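Local coordinates for protein beta-glucoside kinase (Listeria monocytogenes, PDB 4HTL) that phosphorylates cellobiose with ATP to give cellobiose-6'-phosphate and may also regulate transcription of the cellobiose uptake operon, at residues M47-L51 with W92-T97; G66-P70 with R150-E155. All coordinates share one frame; numbering follows the deposited sequence.

Contact 1: M47-L51 with W92-T97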
# COMPACT_ATOMS: atom_id res chain seq x y z
N MSE A 47 31.43 1.27 15.16
CA MSE A 47 30.57 1.47 16.32
C MSE A 47 31.32 1.38 17.64
O MSE A 47 31.17 2.25 18.53
CB MSE A 47 29.41 0.47 16.33
CG MSE A 47 28.41 0.76 15.27
SE MSE A 47 27.06 -0.60 15.13
CE MSE A 47 25.81 0.37 14.08
N LYS A 48 32.11 0.31 17.79
CA LYS A 48 32.90 0.10 19.00
C LYS A 48 33.82 1.28 19.27
O LYS A 48 33.93 1.74 20.43
CB LYS A 48 33.73 -1.20 18.89
CG LYS A 48 32.99 -2.40 19.38
CD LYS A 48 33.88 -3.64 19.37
CE LYS A 48 34.67 -3.76 20.66
NZ LYS A 48 33.80 -4.03 21.84
N VAL A 49 34.46 1.77 18.22
CA VAL A 49 35.42 2.89 18.35
C VAL A 49 34.67 4.17 18.77
O VAL A 49 35.09 4.85 19.71
CB VAL A 49 36.23 3.10 17.04
CG1 VAL A 49 36.99 4.43 17.04
CG2 VAL A 49 37.19 1.92 16.82
N PHE A 50 33.53 4.44 18.14
CA PHE A 50 32.73 5.64 18.50
C PHE A 50 32.25 5.60 19.95
O PHE A 50 32.31 6.61 20.64
CB PHE A 50 31.53 5.79 17.57
CG PHE A 50 30.75 7.09 17.73
CD1 PHE A 50 31.22 8.28 17.22
CD2 PHE A 50 29.52 7.09 18.38
CE1 PHE A 50 30.48 9.46 17.35
CE2 PHE A 50 28.79 8.27 18.53
CZ PHE A 50 29.27 9.45 18.02
N LEU A 51 31.82 4.42 20.41
CA LEU A 51 31.32 4.27 21.79
C LEU A 51 32.41 4.48 22.85
O LEU A 51 32.18 5.15 23.86
CB LEU A 51 30.63 2.91 21.96
CG LEU A 51 29.31 2.74 21.20
CD1 LEU A 51 28.89 1.27 21.11
CD2 LEU A 51 28.21 3.62 21.82
N TRP A 92 23.69 -7.80 20.53
CA TRP A 92 25.14 -7.63 20.41
C TRP A 92 25.58 -6.37 21.10
O TRP A 92 26.50 -6.40 21.92
CB TRP A 92 25.56 -7.60 18.93
CG TRP A 92 27.05 -7.59 18.74
CD1 TRP A 92 27.91 -8.68 18.71
CD2 TRP A 92 27.92 -6.41 18.52
NE1 TRP A 92 29.22 -8.27 18.50
CE2 TRP A 92 29.29 -6.93 18.37
CE3 TRP A 92 27.70 -5.05 18.42
CZ2 TRP A 92 30.38 -6.08 18.15
CZ3 TRP A 92 28.80 -4.21 18.20
CH2 TRP A 92 30.11 -4.71 18.07
N LEU A 93 24.91 -5.26 20.80
CA LEU A 93 25.25 -3.96 21.37
C LEU A 93 24.99 -3.91 22.89
O LEU A 93 25.76 -3.30 23.63
CB LEU A 93 24.51 -2.83 20.63
CG LEU A 93 25.02 -2.43 19.23
CD1 LEU A 93 24.01 -1.55 18.47
CD2 LEU A 93 26.36 -1.72 19.37
N GLU A 94 23.91 -4.57 23.33
CA GLU A 94 23.61 -4.67 24.76
C GLU A 94 24.71 -5.43 25.50
O GLU A 94 25.13 -5.02 26.59
CB GLU A 94 22.27 -5.37 25.00
CG GLU A 94 21.05 -4.55 24.65
CD GLU A 94 19.78 -5.36 24.66
OE1 GLU A 94 19.83 -6.60 24.48
OE2 GLU A 94 18.71 -4.74 24.84
N ALA A 95 25.18 -6.52 24.90
CA ALA A 95 26.22 -7.35 25.50
C ALA A 95 27.55 -6.59 25.51
O ALA A 95 28.30 -6.67 26.47
CB ALA A 95 26.37 -8.67 24.75
N GLU A 96 27.84 -5.87 24.43
CA GLU A 96 29.08 -5.12 24.33
C GLU A 96 29.17 -3.93 25.29
O GLU A 96 30.27 -3.57 25.68
CB GLU A 96 29.29 -4.61 22.90
CG GLU A 96 29.60 -5.70 21.89
CD GLU A 96 30.96 -6.33 22.10
OE1 GLU A 96 31.94 -5.58 22.35
OE2 GLU A 96 31.05 -7.57 22.00
N THR A 97 28.02 -3.34 25.66
CA THR A 97 27.98 -2.06 26.35
C THR A 97 27.20 -1.98 27.68
O THR A 97 27.46 -1.11 28.50
CB THR A 97 27.35 -1.00 25.42
OG1 THR A 97 25.96 -1.31 25.18
CG2 THR A 97 28.10 -0.95 24.09

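Contact 2: G66-P70 with R150-E155. With EDO (1,2-ethanediol), chain B.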
# COMPACT_ATOMS: atom_id res chain seq x y z
N GLY A 66 17.46 -2.99 5.70
CA GLY A 66 16.92 -4.33 5.68
C GLY A 66 15.68 -4.44 6.57
O GLY A 66 14.95 -3.44 6.75
N TYR A 67 15.46 -5.63 7.15
CA TYR A 67 14.25 -5.94 7.87
C TYR A 67 14.63 -6.20 9.30
O TYR A 67 15.49 -7.08 9.58
CB TYR A 67 13.55 -7.15 7.22
CG TYR A 67 13.30 -7.02 5.73
CD1 TYR A 67 12.89 -5.81 5.16
CD2 TYR A 67 13.38 -8.13 4.89
CE1 TYR A 67 12.65 -5.71 3.80
CE2 TYR A 67 13.16 -8.04 3.54
CZ TYR A 67 12.76 -6.83 3.00
OH TYR A 67 12.53 -6.72 1.65
N VAL A 68 14.08 -5.40 10.20
CA VAL A 68 14.43 -5.41 11.61
C VAL A 68 13.18 -5.55 12.45
O VAL A 68 12.24 -4.76 12.27
CB VAL A 68 15.08 -4.05 12.01
CG1 VAL A 68 15.32 -4.00 13.52
CG2 VAL A 68 16.38 -3.82 11.26
N ASN A 69 13.16 -6.52 13.36
CA ASN A 69 12.14 -6.60 14.38
C ASN A 69 12.49 -5.54 15.41
O ASN A 69 13.51 -5.63 16.09
CB ASN A 69 12.10 -8.00 14.98
CG ASN A 69 11.06 -8.14 16.07
OD1 ASN A 69 10.76 -7.19 16.79
ND2 ASN A 69 10.50 -9.36 16.20
N PRO A 70 11.67 -4.50 15.50
CA PRO A 70 12.05 -3.35 16.31
C PRO A 70 11.95 -3.61 17.80
O PRO A 70 12.50 -2.84 18.56
CB PRO A 70 11.07 -2.30 15.87
CG PRO A 70 9.85 -3.06 15.49
CD PRO A 70 10.34 -4.34 14.90
N ARG A 150 6.15 -9.12 8.80
CA ARG A 150 7.52 -9.56 8.98
C ARG A 150 8.50 -8.41 8.87
O ARG A 150 9.69 -8.62 8.63
CB ARG A 150 7.85 -10.70 8.00
CG ARG A 150 7.05 -11.99 8.18
CD ARG A 150 7.43 -12.96 7.05
NE ARG A 150 6.93 -14.31 7.26
CZ ARG A 150 5.68 -14.71 7.00
NH1 ARG A 150 4.77 -13.88 6.48
NH2 ARG A 150 5.33 -15.95 7.24
N PHE A 151 8.01 -7.18 9.14
CA PHE A 151 8.87 -6.00 9.22
C PHE A 151 9.47 -5.65 7.87
O PHE A 151 10.55 -5.03 7.80
CB PHE A 151 9.95 -6.21 10.29
CG PHE A 151 9.40 -6.73 11.56
CD1 PHE A 151 8.56 -5.94 12.32
CD2 PHE A 151 9.63 -8.04 11.95
CE1 PHE A 151 7.99 -6.42 13.48
CE2 PHE A 151 9.03 -8.52 13.10
CZ PHE A 151 8.21 -7.71 13.85
N ARG A 152 8.75 -6.02 6.82
CA ARG A 152 9.20 -5.80 5.46
C ARG A 152 8.48 -4.67 4.71
O ARG A 152 8.86 -4.36 3.56
CB ARG A 152 9.11 -7.08 4.64
CG ARG A 152 9.79 -8.28 5.28
CD ARG A 152 9.84 -9.52 4.45
NE ARG A 152 8.50 -10.06 4.27
CZ ARG A 152 8.23 -11.29 3.86
NH1 ARG A 152 9.19 -12.17 3.63
NH2 ARG A 152 6.97 -11.65 3.72
N ALA A 153 7.43 -4.13 5.30
CA ALA A 153 6.55 -3.18 4.56
C ALA A 153 7.32 -1.95 4.08
O ALA A 153 8.36 -1.57 4.64
CB ALA A 153 5.37 -2.77 5.41
N GLY A 154 6.85 -1.36 3.00
CA GLY A 154 7.40 -0.14 2.48
C GLY A 154 8.43 -0.28 1.35
O GLY A 154 9.17 0.65 1.05
N GLU A 155 8.47 -1.45 0.74
CA GLU A 155 9.36 -1.73 -0.38
C GLU A 155 8.83 -1.16 -1.69
O GLU A 155 8.50 -1.88 -2.66
CB GLU A 155 9.64 -3.25 -0.49
CG GLU A 155 10.60 -3.82 0.50
CD GLU A 155 12.09 -3.52 0.19
OE1 GLU A 155 12.39 -2.56 -0.55
OE2 GLU A 155 12.96 -4.33 0.63
C1 EDO B . 9.74 -17.30 8.09
O1 EDO B . 9.66 -16.04 7.41
C2 EDO B . 8.47 -17.50 8.92
O2 EDO B . 7.35 -17.98 8.13
O HOH W 1 12.07 -3.45 9.07

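Contact 1: M47-L51 with W92-T97
K48 and E96 reach across the gap between helices 40-52 and 89-97 and meet at their charged ends, the two side chains crossing at about a right angle. NZ of K48 is modelled 2.5 Å from OE1 of E96, a salt bridge whose length is shorter than usual and should not be read as unusual strength. Bends at chi3 (86°) and chi4 bring the lysine's ammonium group to the carboxylate. E96 is bent in mid-chain too, and its CG sits 3.6 Å above the plane of the W92 ring, over the centre of one face. The indole thus underlies the acid, and its far corner serves the lysine as well: CH2 of W92 is 3.9 Å from CG of K48, the two side chains crossing nearly at right angles. F87, from the strand just ahead of the helix, meets the indole with its ring steeply inclined.

Deeper in, the contact turns apolar. CD1 of L51 touches CG2 of T97 at 3.8 Å and CD2 of L93 at 4.3 Å, while the selenium of M47, a selenomethionine here, stands 4.4 Å from that same CD2. T97 offers its methyl to L51 while its hydroxyl turns back to its own helix, where OG1 donates to O of L93; N of L99 bonds to this OG1 as well.

The axes of 47-51 and 92-97 come no nearer than 12.0 Å and are inclined at 41°, so side-chain ends join two helices lying side by side on the lobe's mixed sheet. L51, L93 and T97 all rest on I60 of strand 59-64, and M47 packs on F9, probably an ATP-binding position as in relatives. Over this apolar core the exposed ion pair probably adds modest electrostatic attraction.

Contact 2: G66-P70 with R150-E155
R150 hardly touches 66-70, its nearest approach being O to CB of Y67 at 4.4 Å; its extended side chain leads off to a 1,2-ethanediol, probably from the crystallisation liquor, which takes hydrogen bonds from NE and NH2. F151 follows with its ring against the turn of N69 and P70. CA of N69 stands 3.8 Å from the F151 ring centroid, a CH-pi contact over one face, and the N69 amide is inclined 34° to the ring, its OD1 engaged by the backbone N of K71 and T72. CD of P70 comes within 3.4 Å of CE1 of F151. A water accepts from N of V68 and lies close to O of F151, probably bridging them.

R152 goes under the tyrosine. Its CG lies 3.6 Å from the centroid of the Y67 ring, a CH-pi contact almost on the ring normal, and a bend at chi3 (-67°) carries the guanidinium on to D237, R267 and D268 of the second subunit. E155 closes the run: OH of Y67 donates at 2.6 Å to OE2 of E155, which receives it on its anti lone pair, with the carboxylate plane nearly perpendicular to the ring (86°).

Y67 is therefore fixed both over a face and at its hydroxyl. With R152 tied by salt bridges to the other chain, this joint between strand 67-68 with its following loop and the loop after strand 144-145 is also part of the dimer interface.

The centres of the two contacts lie 23 Å apart and their nearest atoms about 9 Å, without touching. Along the chain their segments alternate: 47-51, 66-70, 92-97, 150-155. Contact 1 stays within the N-terminal half, where helices 40-52 and 89-97 pack on the mixed sheet containing strands 6-11 and 59-64. Contact 2 starts from strand 67-68, which follows strand 59-64 closely, and reaches the loop that follows strand 144-145, an outermost strand of the other five-stranded sheet. One is thus packing inside a lobe, the other a bridge between lobes in this kinase of the actin-like ATPase clan, and of the two only contact 2 meets the second subunit.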